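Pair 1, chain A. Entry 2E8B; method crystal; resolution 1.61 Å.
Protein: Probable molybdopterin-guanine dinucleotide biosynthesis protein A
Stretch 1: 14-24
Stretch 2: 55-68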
# COMPACT_ATOMS: atom_id res chain seq x y z
N VAL A 14 -5.73 -13.34 4.54
CA VAL A 14 -5.49 -11.90 4.57
C VAL A 14 -6.81 -11.29 4.11
O VAL A 14 -7.13 -11.30 2.92
CB VAL A 14 -4.35 -11.49 3.61
CG1 VAL A 14 -4.15 -9.98 3.65
CG2 VAL A 14 -3.06 -12.20 4.02
N ASN A 15 -7.59 -10.78 5.06
CA ASN A 15 -8.89 -10.19 4.76
C ASN A 15 -8.92 -8.67 4.78
O ASN A 15 -9.94 -8.07 4.43
CB ASN A 15 -9.94 -10.72 5.74
CG ASN A 15 -10.08 -12.22 5.69
OD1 ASN A 15 -10.41 -12.79 4.65
ND2 ASN A 15 -9.84 -12.88 6.82
N THR A 16 -7.83 -8.04 5.19
CA THR A 16 -7.81 -6.58 5.25
C THR A 16 -6.68 -5.95 4.43
O THR A 16 -5.60 -6.53 4.29
CB THR A 16 -7.71 -6.10 6.71
OG1 THR A 16 -6.38 -6.29 7.20
CG2 THR A 16 -8.66 -6.90 7.59
N CYS A 17 -6.95 -4.77 3.90
CA CYS A 17 -5.98 -4.05 3.09
C CYS A 17 -5.94 -2.57 3.46
O CYS A 17 -6.97 -1.96 3.75
CB CYS A 17 -6.34 -4.20 1.60
SG CYS A 17 -5.28 -3.31 0.41
N TYR A 18 -4.74 -2.00 3.43
CA TYR A 18 -4.55 -0.60 3.74
C TYR A 18 -4.04 0.11 2.50
O TYR A 18 -3.00 -0.26 1.95
CB TYR A 18 -3.54 -0.44 4.87
CG TYR A 18 -4.08 -0.94 6.17
CD1 TYR A 18 -3.98 -2.29 6.51
CD2 TYR A 18 -4.75 -0.09 7.05
CE1 TYR A 18 -4.55 -2.78 7.67
CE2 TYR A 18 -5.32 -0.56 8.22
CZ TYR A 18 -5.21 -1.91 8.52
OH TYR A 18 -5.77 -2.40 9.67
N VAL A 19 -4.79 1.10 2.04
CA VAL A 19 -4.42 1.87 0.86
C VAL A 19 -3.75 3.14 1.37
O VAL A 19 -4.38 3.94 2.07
CB VAL A 19 -5.66 2.23 0.01
CG1 VAL A 19 -5.26 3.13 -1.14
CG2 VAL A 19 -6.31 0.96 -0.51
N LEU A 20 -2.48 3.31 1.03
CA LEU A 20 -1.71 4.46 1.48
C LEU A 20 -1.93 5.70 0.62
O LEU A 20 -1.57 5.73 -0.55
CB LEU A 20 -0.22 4.11 1.51
CG LEU A 20 0.13 2.83 2.28
CD1 LEU A 20 1.64 2.63 2.32
CD2 LEU A 20 -0.42 2.92 3.70
N ALA A 21 -2.53 6.73 1.22
CA ALA A 21 -2.82 7.98 0.52
C ALA A 21 -1.78 9.08 0.74
O ALA A 21 -1.77 10.08 0.02
CB ALA A 21 -4.20 8.49 0.92
N GLY A 22 -0.93 8.90 1.74
CA GLY A 22 0.11 9.87 2.03
C GLY A 22 -0.29 11.17 2.72
O GLY A 22 -1.34 11.29 3.35
N GLY A 23 0.58 12.17 2.62
CA GLY A 23 0.28 13.45 3.24
C GLY A 23 -0.02 14.49 2.20
O GLY A 23 -0.85 14.29 1.32
N LYS A 24 0.67 15.63 2.29
CA LYS A 24 0.48 16.70 1.34
C LYS A 24 1.12 16.32 0.01
O LYS A 24 2.06 15.52 -0.02
CB LYS A 24 1.10 18.00 1.88
CG LYS A 24 0.45 18.50 3.16
CD LYS A 24 1.11 19.78 3.67
CE LYS A 24 2.55 19.55 4.08
NZ LYS A 24 3.20 20.80 4.58
N LYS A 55 -12.30 -8.10 2.54
CA LYS A 55 -13.50 -7.86 3.33
C LYS A 55 -13.47 -6.45 3.90
O LYS A 55 -14.51 -5.79 4.00
CB LYS A 55 -13.58 -8.88 4.47
CG LYS A 55 -13.48 -10.33 4.00
CD LYS A 55 -13.45 -11.32 5.16
CE LYS A 55 -14.78 -11.37 5.89
NZ LYS A 55 -14.84 -12.50 6.86
N GLU A 56 -12.29 -5.99 4.28
CA GLU A 56 -12.14 -4.65 4.84
C GLU A 56 -10.98 -3.91 4.19
O GLU A 56 -9.89 -4.47 4.01
CB GLU A 56 -11.92 -4.73 6.35
CG GLU A 56 -13.03 -5.47 7.09
CD GLU A 56 -12.92 -5.33 8.59
OE1 GLU A 56 -11.84 -5.63 9.15
OE2 GLU A 56 -13.93 -4.92 9.22
N VAL A 57 -11.23 -2.66 3.83
CA VAL A 57 -10.22 -1.81 3.20
C VAL A 57 -10.21 -0.46 3.89
O VAL A 57 -11.25 0.17 4.06
CB VAL A 57 -10.52 -1.59 1.70
CG1 VAL A 57 -9.42 -0.76 1.07
CG2 VAL A 57 -10.65 -2.92 1.00
N TYR A 58 -9.03 -0.01 4.30
CA TYR A 58 -8.90 1.28 4.96
C TYR A 58 -7.98 2.19 4.17
O TYR A 58 -7.08 1.72 3.47
CB TYR A 58 -8.33 1.12 6.37
CG TYR A 58 -9.10 0.18 7.25
CD1 TYR A 58 -8.81 -1.18 7.27
CD2 TYR A 58 -10.15 0.64 8.06
CE1 TYR A 58 -9.53 -2.06 8.07
CE2 TYR A 58 -10.88 -0.24 8.86
CZ TYR A 58 -10.56 -1.58 8.86
OH TYR A 58 -11.28 -2.47 9.63
N ILE A 59 -8.21 3.49 4.29
CA ILE A 59 -7.37 4.47 3.62
C ILE A 59 -6.50 5.08 4.71
O ILE A 59 -7.01 5.53 5.74
CB ILE A 59 -8.21 5.60 2.99
CG1 ILE A 59 -9.18 5.02 1.96
CG2 ILE A 59 -7.29 6.64 2.38
CD1 ILE A 59 -8.51 4.43 0.73
N VAL A 60 -5.19 5.08 4.51
CA VAL A 60 -4.29 5.67 5.48
C VAL A 60 -3.96 7.07 4.96
O VAL A 60 -3.39 7.22 3.89
CB VAL A 60 -2.99 4.86 5.62
CG1 VAL A 60 -2.02 5.60 6.54
CG2 VAL A 60 -3.29 3.47 6.16
N ALA A 61 -4.35 8.09 5.72
CA ALA A 61 -4.10 9.47 5.31
C ALA A 61 -3.93 10.39 6.52
O ALA A 61 -4.36 10.06 7.62
CB ALA A 61 -5.23 9.96 4.44
N LYS A 62 -3.32 11.55 6.29
CA LYS A 62 -3.10 12.52 7.36
C LYS A 62 -4.30 13.45 7.54
O LYS A 62 -4.42 14.15 8.55
CB LYS A 62 -1.85 13.38 7.08
CG LYS A 62 -0.54 12.61 6.99
CD LYS A 62 0.63 13.56 6.88
CE LYS A 62 1.95 12.82 6.70
NZ LYS A 62 2.28 11.96 7.88
N ASP A 63 -5.19 13.46 6.55
CA ASP A 63 -6.37 14.32 6.58
C ASP A 63 -7.62 13.53 6.19
O ASP A 63 -7.76 13.12 5.03
CB ASP A 63 -6.18 15.50 5.63
CG ASP A 63 -7.20 16.60 5.84
OD1 ASP A 63 -8.40 16.30 5.93
OD2 ASP A 63 -6.79 17.78 5.91
N ARG A 64 -8.52 13.32 7.13
CA ARG A 64 -9.74 12.56 6.87
C ARG A 64 -10.69 13.23 5.87
O ARG A 64 -11.17 12.57 4.94
CB ARG A 64 -10.48 12.28 8.18
CG ARG A 64 -11.76 11.48 8.01
CD ARG A 64 -12.31 10.96 9.33
NE ARG A 64 -11.54 9.84 9.87
CZ ARG A 64 -10.75 9.91 10.94
NH1 ARG A 64 -10.63 11.06 11.60
NH2 ARG A 64 -10.09 8.84 11.35
N GLU A 65 -10.97 14.51 6.04
CA GLU A 65 -11.88 15.20 5.13
C GLU A 65 -11.36 15.26 3.69
O GLU A 65 -12.13 15.33 2.74
CB GLU A 65 -12.18 16.61 5.63
CG GLU A 65 -13.22 16.65 6.74
CD GLU A 65 -14.55 16.05 6.30
OE1 GLU A 65 -15.12 16.55 5.30
OE2 GLU A 65 -15.03 15.10 6.94
N LYS A 66 -10.04 15.23 3.55
CA LYS A 66 -9.40 15.28 2.24
C LYS A 66 -9.79 14.06 1.41
O LYS A 66 -9.72 14.09 0.18
CB LYS A 66 -7.88 15.34 2.42
CG LYS A 66 -7.08 15.34 1.12
CD LYS A 66 -5.60 15.55 1.42
CE LYS A 66 -4.77 15.66 0.16
NZ LYS A 66 -4.72 14.39 -0.61
N PHE A 67 -10.20 12.98 2.08
CA PHE A 67 -10.58 11.75 1.39
C PHE A 67 -12.01 11.31 1.64
O PHE A 67 -12.36 10.14 1.47
CB PHE A 67 -9.60 10.63 1.75
CG PHE A 67 -8.22 10.88 1.24
CD1 PHE A 67 -7.90 10.61 -0.09
CD2 PHE A 67 -7.26 11.46 2.06
CE1 PHE A 67 -6.65 10.93 -0.60
CE2 PHE A 67 -6.00 11.78 1.56
CZ PHE A 67 -5.69 11.51 0.23
N SER A 68 -12.86 12.25 2.04
CA SER A 68 -14.26 11.94 2.30
C SER A 68 -14.92 11.50 1.00
O SER A 68 -15.88 10.73 1.02
CB SER A 68 -14.99 13.17 2.84
OG SER A 68 -14.39 13.63 4.03
O HOH W 1 -2.65 12.46 1.03
O HOH W 2 -3.61 13.39 3.79
O HOH W 3 -0.22 6.76 3.69

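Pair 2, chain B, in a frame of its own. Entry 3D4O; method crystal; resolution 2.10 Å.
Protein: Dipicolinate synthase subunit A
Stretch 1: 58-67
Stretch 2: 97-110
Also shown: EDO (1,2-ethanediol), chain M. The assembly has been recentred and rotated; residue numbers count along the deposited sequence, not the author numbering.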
# COMPACT_ATOMS: atom_id res chain seq x y z
N THR B 58 37.12 23.02 9.46
CA THR B 58 36.28 24.24 9.34
C THR B 58 34.78 23.94 9.44
O THR B 58 33.92 24.82 9.36
CB THR B 58 36.56 25.02 8.03
OG1 THR B 58 36.28 24.19 6.89
CG2 THR B 58 38.02 25.47 7.99
N VAL B 59 34.50 22.67 9.67
CA VAL B 59 33.14 22.12 9.75
C VAL B 59 32.51 22.24 11.12
O VAL B 59 33.02 21.69 12.10
CB VAL B 59 33.18 20.65 9.34
CG1 VAL B 59 31.87 19.99 9.61
CG2 VAL B 59 33.64 20.53 7.86
N ASP B 60 31.40 22.95 11.19
CA ASP B 60 30.70 23.16 12.47
C ASP B 60 29.77 22.00 12.76
O ASP B 60 29.30 21.80 13.89
CB ASP B 60 29.87 24.45 12.49
CG ASP B 60 30.68 25.70 12.14
OD1 ASP B 60 31.17 26.38 13.05
OD2 ASP B 60 30.79 26.01 10.94
N ALA B 61 29.46 21.23 11.72
CA ALA B 61 28.52 20.13 11.88
C ALA B 61 28.49 19.13 10.75
O ALA B 61 28.58 19.45 9.57
CB ALA B 61 27.12 20.67 12.12
N ILE B 62 28.31 17.89 11.18
CA ILE B 62 28.22 16.75 10.29
C ILE B 62 26.83 16.15 10.35
O ILE B 62 26.39 15.73 11.40
CB ILE B 62 29.26 15.69 10.66
CG1 ILE B 62 30.66 16.33 10.60
CG2 ILE B 62 29.12 14.45 9.75
CD1 ILE B 62 31.79 15.36 10.83
N LEU B 63 26.16 16.13 9.20
CA LEU B 63 24.81 15.61 9.09
C LEU B 63 24.81 14.30 8.36
O LEU B 63 25.09 14.21 7.16
CB LEU B 63 23.86 16.60 8.39
CG LEU B 63 23.23 17.78 9.16
CD1 LEU B 63 24.19 18.48 10.10
CD2 LEU B 63 22.62 18.80 8.18
N LEU B 64 24.48 13.27 9.12
CA LEU B 64 24.37 11.93 8.60
C LEU B 64 22.92 11.59 8.34
O LEU B 64 22.00 12.24 8.87
CB LEU B 64 24.96 10.92 9.59
CG LEU B 64 26.42 11.10 9.98
CD1 LEU B 64 26.86 9.98 10.88
CD2 LEU B 64 27.28 11.16 8.72
N PRO B 65 22.68 10.55 7.53
CA PRO B 65 21.31 10.15 7.31
C PRO B 65 20.65 9.70 8.60
O PRO B 65 21.31 9.55 9.62
CB PRO B 65 21.44 8.93 6.38
CG PRO B 65 22.77 9.02 5.80
CD PRO B 65 23.62 9.71 6.79
N ILE B 66 19.35 9.46 8.53
CA ILE B 66 18.62 9.00 9.71
C ILE B 66 19.23 7.69 10.20
O ILE B 66 19.33 7.45 11.39
CB ILE B 66 17.11 8.86 9.43
CG1 ILE B 66 16.46 10.25 9.42
CG2 ILE B 66 16.44 7.99 10.44
CD1 ILE B 66 16.61 11.03 10.70
N SER B 67 19.68 6.88 9.25
CA SER B 67 20.26 5.55 9.57
C SER B 67 21.67 5.63 10.15
O SER B 67 22.19 4.65 10.64
CB SER B 67 20.31 4.69 8.31
OG SER B 67 21.01 5.36 7.25
N HIS B 97 34.00 22.14 18.74
CA HIS B 97 32.54 22.41 18.84
C HIS B 97 31.71 21.68 17.81
O HIS B 97 30.49 21.70 17.88
CB HIS B 97 32.25 23.92 18.73
CG HIS B 97 32.73 24.52 17.46
ND1 HIS B 97 31.98 24.51 16.31
CD2 HIS B 97 33.90 25.12 17.15
CE1 HIS B 97 32.67 25.10 15.34
NE2 HIS B 97 33.84 25.47 15.83
N CYS B 98 32.36 21.01 16.88
CA CYS B 98 31.62 20.29 15.81
C CYS B 98 30.69 19.25 16.39
O CYS B 98 31.05 18.49 17.28
CB CYS B 98 32.58 19.62 14.81
SG CYS B 98 31.73 18.82 13.36
N VAL B 99 29.47 19.25 15.87
CA VAL B 99 28.42 18.32 16.29
C VAL B 99 27.97 17.45 15.12
O VAL B 99 27.82 17.90 13.98
CB VAL B 99 27.20 19.08 16.88
CG1 VAL B 99 26.08 18.13 17.26
CG2 VAL B 99 27.63 19.91 18.07
N VAL B 100 27.77 16.18 15.45
CA VAL B 100 27.32 15.21 14.49
C VAL B 100 25.87 14.96 14.75
O VAL B 100 25.47 14.76 15.89
CB VAL B 100 28.07 13.89 14.66
CG1 VAL B 100 27.60 12.92 13.59
CG2 VAL B 100 29.56 14.13 14.58
N TYR B 101 25.09 15.01 13.68
CA TYR B 101 23.63 14.76 13.75
C TYR B 101 23.23 13.51 13.00
O TYR B 101 23.58 13.30 11.85
CB TYR B 101 22.81 15.96 13.18
CG TYR B 101 22.86 17.22 14.01
CD1 TYR B 101 23.85 18.16 13.81
CD2 TYR B 101 21.90 17.46 14.99
CE1 TYR B 101 23.91 19.32 14.57
CE2 TYR B 101 21.94 18.61 15.77
CZ TYR B 101 22.95 19.54 15.55
OH TYR B 101 23.00 20.69 16.30
N SER B 102 22.45 12.69 13.66
CA SER B 102 21.94 11.48 13.03
C SER B 102 20.47 11.27 13.42
O SER B 102 19.86 12.09 14.11
CB SER B 102 22.79 10.28 13.47
OG SER B 102 22.46 9.10 12.77
N GLY B 103 19.92 10.18 12.94
CA GLY B 103 18.56 9.77 13.32
C GLY B 103 18.80 8.87 14.51
O GLY B 103 18.43 9.17 15.67
N ILE B 104 19.50 7.79 14.20
CA ILE B 104 19.92 6.79 15.18
C ILE B 104 21.41 6.62 15.13
O ILE B 104 22.10 7.21 14.31
CB ILE B 104 19.27 5.38 14.94
CG1 ILE B 104 19.76 4.73 13.65
CG2 ILE B 104 17.74 5.46 14.91
CD1 ILE B 104 18.85 3.56 13.19
N SER B 105 21.90 5.79 16.02
CA SER B 105 23.33 5.46 16.04
C SER B 105 23.51 3.96 16.16
O SER B 105 22.58 3.17 15.98
CB SER B 105 24.06 6.15 17.20
OG SER B 105 25.48 6.01 17.09
N ASN B 106 24.75 3.60 16.43
CA ASN B 106 25.12 2.21 16.68
C ASN B 106 26.43 2.17 17.43
O ASN B 106 26.99 3.21 17.78
CB ASN B 106 25.21 1.38 15.41
CG ASN B 106 26.24 1.87 14.45
OD1 ASN B 106 27.07 2.72 14.77
ND2 ASN B 106 26.21 1.34 13.24
N THR B 107 26.93 0.97 17.63
CA THR B 107 28.13 0.80 18.44
C THR B 107 29.33 1.47 17.79
O THR B 107 30.09 2.18 18.44
CB THR B 107 28.39 -0.70 18.74
OG1 THR B 107 28.48 -1.41 17.50
CG2 THR B 107 27.24 -1.30 19.56
N TYR B 108 29.45 1.27 16.48
CA TYR B 108 30.58 1.84 15.73
C TYR B 108 30.59 3.34 15.82
O TYR B 108 31.60 3.97 16.11
CB TYR B 108 30.51 1.52 14.24
CG TYR B 108 31.56 2.26 13.40
CD1 TYR B 108 31.30 3.51 12.85
CD2 TYR B 108 32.80 1.69 13.14
CE1 TYR B 108 32.26 4.17 12.09
CE2 TYR B 108 33.75 2.34 12.39
CZ TYR B 108 33.48 3.58 11.86
OH TYR B 108 34.45 4.21 11.11
N LEU B 109 29.43 3.90 15.52
CA LEU B 109 29.29 5.35 15.49
C LEU B 109 29.48 5.91 16.89
O LEU B 109 30.19 6.91 17.08
CB LEU B 109 27.94 5.79 14.88
CG LEU B 109 27.81 7.29 14.63
CD1 LEU B 109 29.01 7.75 13.77
CD2 LEU B 109 26.47 7.64 13.99
N ASN B 110 28.88 5.23 17.86
CA ASN B 110 28.96 5.64 19.27
C ASN B 110 30.40 5.61 19.77
O ASN B 110 30.81 6.39 20.62
CB ASN B 110 28.11 4.77 20.20
CG ASN B 110 26.63 5.01 20.04
OD1 ASN B 110 25.82 4.13 20.34
ND2 ASN B 110 26.26 6.20 19.58
C1 EDO M . 18.98 13.99 9.74
O1 EDO M . 19.41 12.74 9.18
C2 EDO M . 20.09 14.67 10.56
O2 EDO M . 21.29 14.70 9.77

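Both pairs consist of two neighbouring parallel strands, each of which runs on into a loop at its C-terminal end. The strand axes approach to 4.6 Å in both, with crossing angles of -26° in pair 1 and -16° in pair 2, and 14 central residues superpose with an RMSD of 0.9 Å. The contact buries 851 Å² in pair 1 and 721 Å² in pair 2.

The shared frame is a ladder of backbone hydrogen bonds made by alternate residues of the first stretch. A:Val19 and B:Ile62, which superpose to 0.3 Å at CA, occupy the same rung. A:Val19 N donates to A:Tyr58 O (2.8 Å) and A:Val19 O accepts from A:Val60 N (2.8 Å); likewise B:Ile62 N donates to B:Val99 O (2.8 Å) and B:Ile62 O accepts from B:Tyr101 N (2.7 Å). The next rung matches too, with A:Ala21 N bonded to A:Val60 O (2.8 Å) and B:Leu64 N to B:Tyr101 O (2.9 Å).

On the sheet face that carries A:Val19 and B:Ile62, the two solutions are close. A:Val57 and A:Ile59 correspond to B:Cys98 and B:Val100. A:Val19 CG2 lies 3.9 Å from A:Val57 CG1, and A:Val19 CB lies 3.7 Å from A:Ile59 CD1. In pair 2 a sulfur replaces the valine methyls: B:Ile62 CG1 is 3.9 Å from B:Cys98 SG, while B:Ile62 CB is 4.2 Å from B:Val100 CG2.

The other face exchanges large and small residues. In pair 1 the bulk sits at A:Tyr18 and A:Tyr58, whose rings are near parallel (20°) but slid apart, with centroids 5.3 Å apart and A:Tyr18 CE2 3.7 Å from A:Tyr58 CD1. Their counterparts, B:Ala61 and B:Val99, are small, and the aromatic ring appears instead at B:Tyr101, the match of A:Val60. Its ring reaches back along the sheet, so that B:Ala61 CB lies at its edge, 4.3 Å from B:Tyr101 CE1. A leucine occupies the neighbouring matched position in both pairs, A:Leu20 and B:Leu63: A:Leu20 CD2 meets A:Val60 CB at 3.7 Å, and B:Leu63 CD1 meets B:Tyr101 CD1 at the same distance.

Past the central rungs, A:Ala21 and B:Leu64 both point toward the opposing stretch but fill the space differently. The short A:Ala21 side chain is met by an aromatic ring, its CB lying over one face of A:Phe67, 3.4 Å from A:Phe67 CZ. The longer B:Leu64 itself reaches across, its CD1 3.9 Å from B:Leu109 CD2 and 4.1 Å from B:Val100 CG1.

Just past the strands, a glycine lies on the first stretch in pair 1 and on the second in pair 2. At A:Gly23, matched by B:Ile66, an ideal CB would lie 2.8 Å from A:Lys62 CE, a clash. In pair 2 the glycine is B:Gly103, the match of A:Lys62, where an ideal CB would lie 2.4 Å from B:Ile66 O. B:Gly103 CA itself lies 3.1 Å from B:Ile66 O, which also accepts a backbone hydrogen bond from B:Ile104 N (2.8 Å).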